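Local coordinates for Lin1840 protein (Listeria innocua serovar 6a, PDB 4ZOC) that probably hydrolyses terminal, non-reducing beta-D-glucosyl residues, acting as a glycoside hydrolase family 3 beta-glucosidase in the breakdown of beta-1,2-glucans, at residues A[602-614]-A[626-640]. The protein carries 2 engineered substitutions. Residues are numbered along the deposited sequence; the frame is centred on the assembly and turned at random. Where two conformers were deposited one is given.
Sequences KSYSEFELKTSSL and VEVTIKNISDIAGKE
F607 lies against E640 across the two sheets of the fibronectin type III-like beta sandwich. Its strand, 607-611, is the edge strand of the three-stranded sheet and pairs antiparallel with 626-632; the chain then turns through 633-637 and enters strand 638-648 of the opposite sheet. The tight side of the contact is the inner face. E640 CB sits 3.6 Å from the centroid of the F607 ring, almost on the ring normal, a CH-pi contact, while the backbone carbon of G638 meets the ring edge. The E640 chain bends at chi2 (56°), which brings OE1 to 3.3 Å from F607 CD2, with the carboxylate plane turned 61° from the ring; its other oxygen, OE2, forms a salt bridge with K549. Further along this face, L609 and I630 extend together in one direction, CD1 to CD1 at 3.7 Å, and L668 of strand 659-668 packs on both F607 and I630.

The other face is looser and more exposed. E606 CB lies 3.9 Å from I633 CG1, with the E606 carboxylate beside I633 CD1, and K610, bent at chi2, turns its amine clear of the pairing. Beneath them, paired backbone bonds join E608 to K631 and K610 to T629. At the far end, S612 OG donates to the anti lone pair of E627 OE2 at 2.6 Å, and a water ties S612 OG to K610 O and T629 OG1.

The turn is pinned by N632: OD1 accepts from both N and OG of S634, closing an Asx turn. Its ND2 donates, nearly straight (176°) and in the amide plane, to I636 O, which is gripped from opposite faces of its carbonyl plane, by N632 ND2 at 2.8 Å on one and by S605 OG at 2.7 Å on the other.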
loop_
_atom_site.group_PDB
_atom_site.type_symbol
_atom_site.label_atom_id
_atom_site.label_comp_id
_atom_site.label_asym_id
_atom_site.label_seq_id
_atom_site.Cartn_x
_atom_site.Cartn_y
_atom_site.Cartn_z
ATOM N N LYS A 602 28.190 0.261 8.390
ATOM C CA LYS A 602 29.413 0.746 9.058
ATOM C C LYS A 602 30.637 -0.052 8.592
ATOM O O LYS A 602 30.566 -0.984 7.741
ATOM C CB LYS A 602 29.212 0.707 10.556
ATOM C CG LYS A 602 28.091 1.631 11.020
ATOM C CD LYS A 602 27.889 1.469 12.516
ATOM C CE LYS A 602 29.040 2.001 13.346
ATOM N NZ LYS A 602 29.583 3.329 13.004
ATOM N N SER A 603 31.777 0.313 9.133
ATOM C CA SER A 603 33.056 -0.337 8.762
ATOM C C SER A 603 33.951 -0.198 10.019
ATOM O O SER A 603 33.724 0.701 10.834
ATOM C CB SER A 603 33.715 0.431 7.585
ATOM O OG SER A 603 35.065 -0.003 7.251
ATOM N N TYR A 604 35.007 -1.033 10.080
ATOM C CA TYR A 604 36.113 -0.863 10.997
ATOM C C TYR A 604 37.074 0.285 10.573
ATOM O O TYR A 604 37.888 0.715 11.383
ATOM C CB TYR A 604 36.870 -2.172 11.234
ATOM C CG TYR A 604 35.999 -3.299 11.702
ATOM C CD1 TYR A 604 34.841 -3.035 12.485
ATOM C CD2 TYR A 604 36.325 -4.600 11.439
ATOM C CE1 TYR A 604 34.064 -4.065 12.983
ATOM C CE2 TYR A 604 35.544 -5.645 11.887
ATOM C CZ TYR A 604 34.393 -5.390 12.636
ATOM O OH TYR A 604 33.607 -6.483 13.047
ATOM N N SER A 605 36.973 0.743 9.346
ATOM C CA SER A 605 37.822 1.747 8.806
ATOM C C SER A 605 37.058 3.107 8.790
ATOM O O SER A 605 35.858 3.214 9.132
ATOM C CB SER A 605 38.182 1.378 7.371
ATOM O OG SER A 605 38.738 0.122 7.208
ATOM N N GLU A 606 37.752 4.128 8.361
ATOM C CA GLU A 606 37.173 5.475 8.176
ATOM C C GLU A 606 37.656 5.999 6.825
ATOM O O GLU A 606 38.803 5.800 6.438
ATOM C CB GLU A 606 37.761 6.377 9.226
ATOM C CG GLU A 606 37.054 6.752 10.473
ATOM C CD GLU A 606 37.633 8.110 10.952
ATOM O OE1 GLU A 606 38.809 8.144 11.317
ATOM O OE2 GLU A 606 36.976 9.193 10.909
ATOM N N PHE A 607 36.793 6.675 6.094
ATOM C CA PHE A 607 37.131 7.099 4.738
ATOM C C PHE A 607 36.836 8.546 4.552
ATOM O O PHE A 607 36.059 9.108 5.244
ATOM C CB PHE A 607 36.302 6.336 3.715
ATOM C CG PHE A 607 36.455 4.830 3.819
ATOM C CD1 PHE A 607 37.491 4.155 3.143
ATOM C CD2 PHE A 607 35.563 4.100 4.563
ATOM C CE1 PHE A 607 37.664 2.805 3.260
ATOM C CE2 PHE A 607 35.746 2.724 4.720
ATOM C CZ PHE A 607 36.756 2.087 4.023
ATOM N N GLU A 608 37.505 9.147 3.572
ATOM C CA GLU A 608 37.232 10.516 3.190
ATOM C C GLU A 608 37.017 10.559 1.708
ATOM O O GLU A 608 37.780 9.929 0.958
ATOM C CB GLU A 608 38.407 11.382 3.557
ATOM C CG GLU A 608 38.138 12.315 4.719
ATOM C CD GLU A 608 39.218 13.375 4.809
ATOM O OE1 GLU A 608 38.873 14.578 4.877
ATOM O OE2 GLU A 608 40.413 12.984 4.757
ATOM N N LEU A 609 35.984 11.265 1.277
ATOM C CA LEU A 609 35.681 11.329 -0.146
ATOM C C LEU A 609 35.755 12.776 -0.603
ATOM O O LEU A 609 35.276 13.642 0.080
ATOM C CB LEU A 609 34.254 10.805 -0.417
ATOM C CG LEU A 609 34.065 9.314 -0.445
ATOM C CD1 LEU A 609 34.195 8.679 0.941
ATOM C CD2 LEU A 609 32.757 9.039 -1.154
ATOM N N LYS A 610 36.277 13.016 -1.789
ATOM C CA LYS A 610 36.293 14.312 -2.432
ATOM C C LYS A 610 35.846 14.152 -3.884
ATOM O O LYS A 610 36.421 13.381 -4.619
ATOM C CB LYS A 610 37.743 14.892 -2.393
ATOM C CG LYS A 610 37.960 16.214 -3.118
ATOM C CD LYS A 610 37.654 17.402 -2.196
ATOM C CE LYS A 610 37.426 18.697 -2.952
ATOM N NZ LYS A 610 36.972 19.733 -1.987
ATOM N N THR A 611 34.874 14.946 -4.288
ATOM C CA THR A 611 34.376 14.985 -5.674
ATOM C C THR A 611 35.102 16.115 -6.438
ATOM O O THR A 611 35.215 17.251 -5.970
ATOM C CB THR A 611 32.814 15.129 -5.661
ATOM O OG1 THR A 611 32.232 14.019 -4.939
ATOM C CG2 THR A 611 32.229 15.186 -7.016
ATOM N N SER A 612 35.665 15.765 -7.579
ATOM C CA SER A 612 36.327 16.742 -8.454
ATOM C C SER A 612 35.278 17.721 -8.982
ATOM O O SER A 612 34.085 17.408 -9.039
ATOM C CB SER A 612 37.018 16.030 -9.588
ATOM O OG SER A 612 37.973 15.128 -9.085
ATOM N N SER A 613 35.742 18.931 -9.328
ATOM C CA SER A 613 34.886 19.988 -9.814
ATOM C C SER A 613 33.980 19.499 -10.948
ATOM O O SER A 613 34.433 18.800 -11.829
ATOM C CB SER A 613 35.793 21.161 -10.317
ATOM O OG SER A 613 35.128 22.393 -10.188
ATOM N N LEU A 614 32.692 19.860 -10.879
ATOM C CA LEU A 614 31.696 19.413 -11.825
ATOM C C LEU A 614 31.252 20.586 -12.650
ATOM O O LEU A 614 31.204 21.675 -12.112
ATOM C CB LEU A 614 30.449 18.839 -11.102
ATOM C CG LEU A 614 30.599 17.495 -10.396
ATOM C CD1 LEU A 614 29.428 17.227 -9.439
ATOM C CD2 LEU A 614 30.714 16.379 -11.417
ATOM N N VAL A 626 31.565 12.050 -13.309
ATOM C CA VAL A 626 31.730 12.333 -11.892
ATOM C C VAL A 626 32.962 11.598 -11.422
ATOM O O VAL A 626 33.080 10.353 -11.572
ATOM C CB VAL A 626 30.496 11.885 -11.074
ATOM C CG1 VAL A 626 30.711 12.228 -9.639
ATOM C CG2 VAL A 626 29.219 12.534 -11.603
ATOM N N GLU A 627 33.924 12.353 -10.911
ATOM C CA GLU A 627 35.192 11.789 -10.486
ATOM C C GLU A 627 35.324 11.941 -9.002
ATOM O O GLU A 627 35.140 13.031 -8.456
ATOM C CB GLU A 627 36.376 12.517 -11.176
ATOM C CG GLU A 627 37.732 11.967 -10.750
ATOM C CD GLU A 627 38.863 12.712 -11.407
ATOM O OE1 GLU A 627 39.427 12.160 -12.346
ATOM O OE2 GLU A 627 39.128 13.870 -11.013
ATOM N N VAL A 628 35.638 10.856 -8.338
ATOM C CA VAL A 628 35.627 10.829 -6.891
ATOM C C VAL A 628 36.935 10.248 -6.389
ATOM O O VAL A 628 37.322 9.175 -6.777
ATOM C CB VAL A 628 34.448 10.019 -6.291
ATOM C CG1 VAL A 628 34.433 10.120 -4.774
ATOM C CG2 VAL A 628 33.097 10.494 -6.852
ATOM N N THR A 629 37.576 10.972 -5.489
ATOM C CA THR A 629 38.803 10.499 -4.829
ATOM C C THR A 629 38.472 10.066 -3.426
ATOM O O THR A 629 37.870 10.803 -2.627
ATOM C CB THR A 629 39.828 11.640 -4.762
ATOM O OG1 THR A 629 40.104 12.035 -6.103
ATOM C CG2 THR A 629 41.109 11.188 -4.155
ATOM N N ILE A 630 38.862 8.844 -3.128
ATOM C CA ILE A 630 38.565 8.268 -1.815
ATOM C C ILE A 630 39.858 7.851 -1.143
ATOM O O ILE A 630 40.736 7.302 -1.785
ATOM C CB ILE A 630 37.552 7.111 -1.904
ATOM C CG1 ILE A 630 37.258 6.575 -0.495
ATOM C CG2 ILE A 630 38.017 6.012 -2.852
ATOM C CD1 ILE A 630 35.962 5.742 -0.446
ATOM N N LYS A 631 39.957 8.146 0.152
ATOM C CA LYS A 631 41.097 7.797 0.993
ATOM C C LYS A 631 40.646 7.077 2.256
ATOM O O LYS A 631 39.697 7.477 2.882
ATOM C CB LYS A 631 41.871 9.060 1.390
ATOM C CG LYS A 631 43.250 8.702 1.948
ATOM C CD LYS A 631 44.104 9.887 2.336
ATOM C CE LYS A 631 45.323 9.350 3.064
ATOM N NZ LYS A 631 46.238 10.468 3.309
ATOM N N ASN A 632 41.327 5.992 2.589
ATOM C CA ASN A 632 41.230 5.348 3.873
ATOM C C ASN A 632 42.191 5.980 4.884
ATOM O O ASN A 632 43.391 5.832 4.758
ATOM C CB ASN A 632 41.548 3.864 3.713
ATOM C CG ASN A 632 41.433 3.050 5.009
ATOM O OD1 ASN A 632 41.333 3.556 6.135
ATOM N ND2 ASN A 632 41.508 1.711 4.843
ATOM N N ILE A 633 41.619 6.757 5.809
ATOM C CA ILE A 633 42.333 7.570 6.741
ATOM C C ILE A 633 42.538 6.865 8.077
ATOM O O ILE A 633 42.922 7.485 9.069
ATOM C CB ILE A 633 41.660 8.944 6.917
ATOM C CG1 ILE A 633 40.219 8.829 7.452
ATOM C CG2 ILE A 633 41.659 9.743 5.567
ATOM C CD1 ILE A 633 39.615 10.149 7.959
ATOM N N SER A 634 42.252 5.577 8.119
ATOM C CA SER A 634 42.462 4.746 9.340
ATOM C C SER A 634 43.657 3.821 9.127
ATOM O O SER A 634 44.310 3.818 8.047
ATOM C CB SER A 634 41.202 3.922 9.663
ATOM O OG SER A 634 41.047 2.806 8.737
ATOM N N ASP A 635 43.945 3.006 10.151
ATOM C CA ASP A 635 44.995 2.091 10.077
ATOM C C ASP A 635 44.491 0.697 9.747
ATOM O O ASP A 635 45.222 -0.275 9.908
ATOM C CB ASP A 635 45.731 2.076 11.443
ATOM C CG ASP A 635 46.390 3.397 11.727
ATOM O OD1 ASP A 635 47.084 3.943 10.826
ATOM O OD2 ASP A 635 46.221 3.889 12.832
ATOM N N ILE A 636 43.246 0.599 9.295
ATOM C CA ILE A 636 42.620 -0.721 9.065
ATOM C C ILE A 636 42.150 -0.765 7.583
ATOM O O ILE A 636 41.467 0.120 7.166
ATOM C CB ILE A 636 41.439 -0.902 10.022
ATOM C CG1 ILE A 636 41.941 -0.945 11.504
ATOM C CG2 ILE A 636 40.695 -2.176 9.720
ATOM C CD1 ILE A 636 40.898 -0.438 12.481
ATOM N N ALA A 637 42.573 -1.762 6.805
ATOM C CA ALA A 637 42.165 -1.929 5.411
ATOM C C ALA A 637 40.652 -2.180 5.375
ATOM O O ALA A 637 40.107 -2.830 6.287
ATOM C CB ALA A 637 42.883 -3.109 4.790
ATOM N N GLY A 638 39.981 -1.640 4.367
ATOM C CA GLY A 638 38.558 -1.863 4.264
ATOM C C GLY A 638 38.036 -1.434 2.959
ATOM O O GLY A 638 38.781 -0.862 2.142
ATOM N N LYS A 639 36.766 -1.755 2.731
ATOM C CA LYS A 639 36.044 -1.364 1.556
ATOM C C LYS A 639 34.897 -0.388 1.873
ATOM O O LYS A 639 34.191 -0.503 2.870
ATOM C CB LYS A 639 35.461 -2.628 0.880
ATOM C CG LYS A 639 36.524 -3.532 0.289
ATOM C CD LYS A 639 36.017 -4.923 0.070
ATOM C CE LYS A 639 37.145 -5.837 -0.341
ATOM N NZ LYS A 639 36.466 -7.069 -0.757
ATOM N N GLU A 640 34.709 0.579 0.996
ATOM C CA GLU A 640 33.648 1.545 1.114
ATOM C C GLU A 640 32.850 1.485 -0.188
ATOM O O GLU A 640 33.392 1.194 -1.277
ATOM C CB GLU A 640 34.248 2.967 1.277
ATOM C CG GLU A 640 33.227 4.100 1.437
ATOM C CD GLU A 640 32.269 3.887 2.611
ATOM O OE1 GLU A 640 32.417 4.460 3.718
ATOM O OE2 GLU A 640 31.322 3.083 2.417
HETATM O O HOH W 1 34.749 -1.711 5.395
HETATM O O HOH W 2 38.221 14.169 -6.419
HETATM O O HOH W 3 33.727 15.116 -10.734
#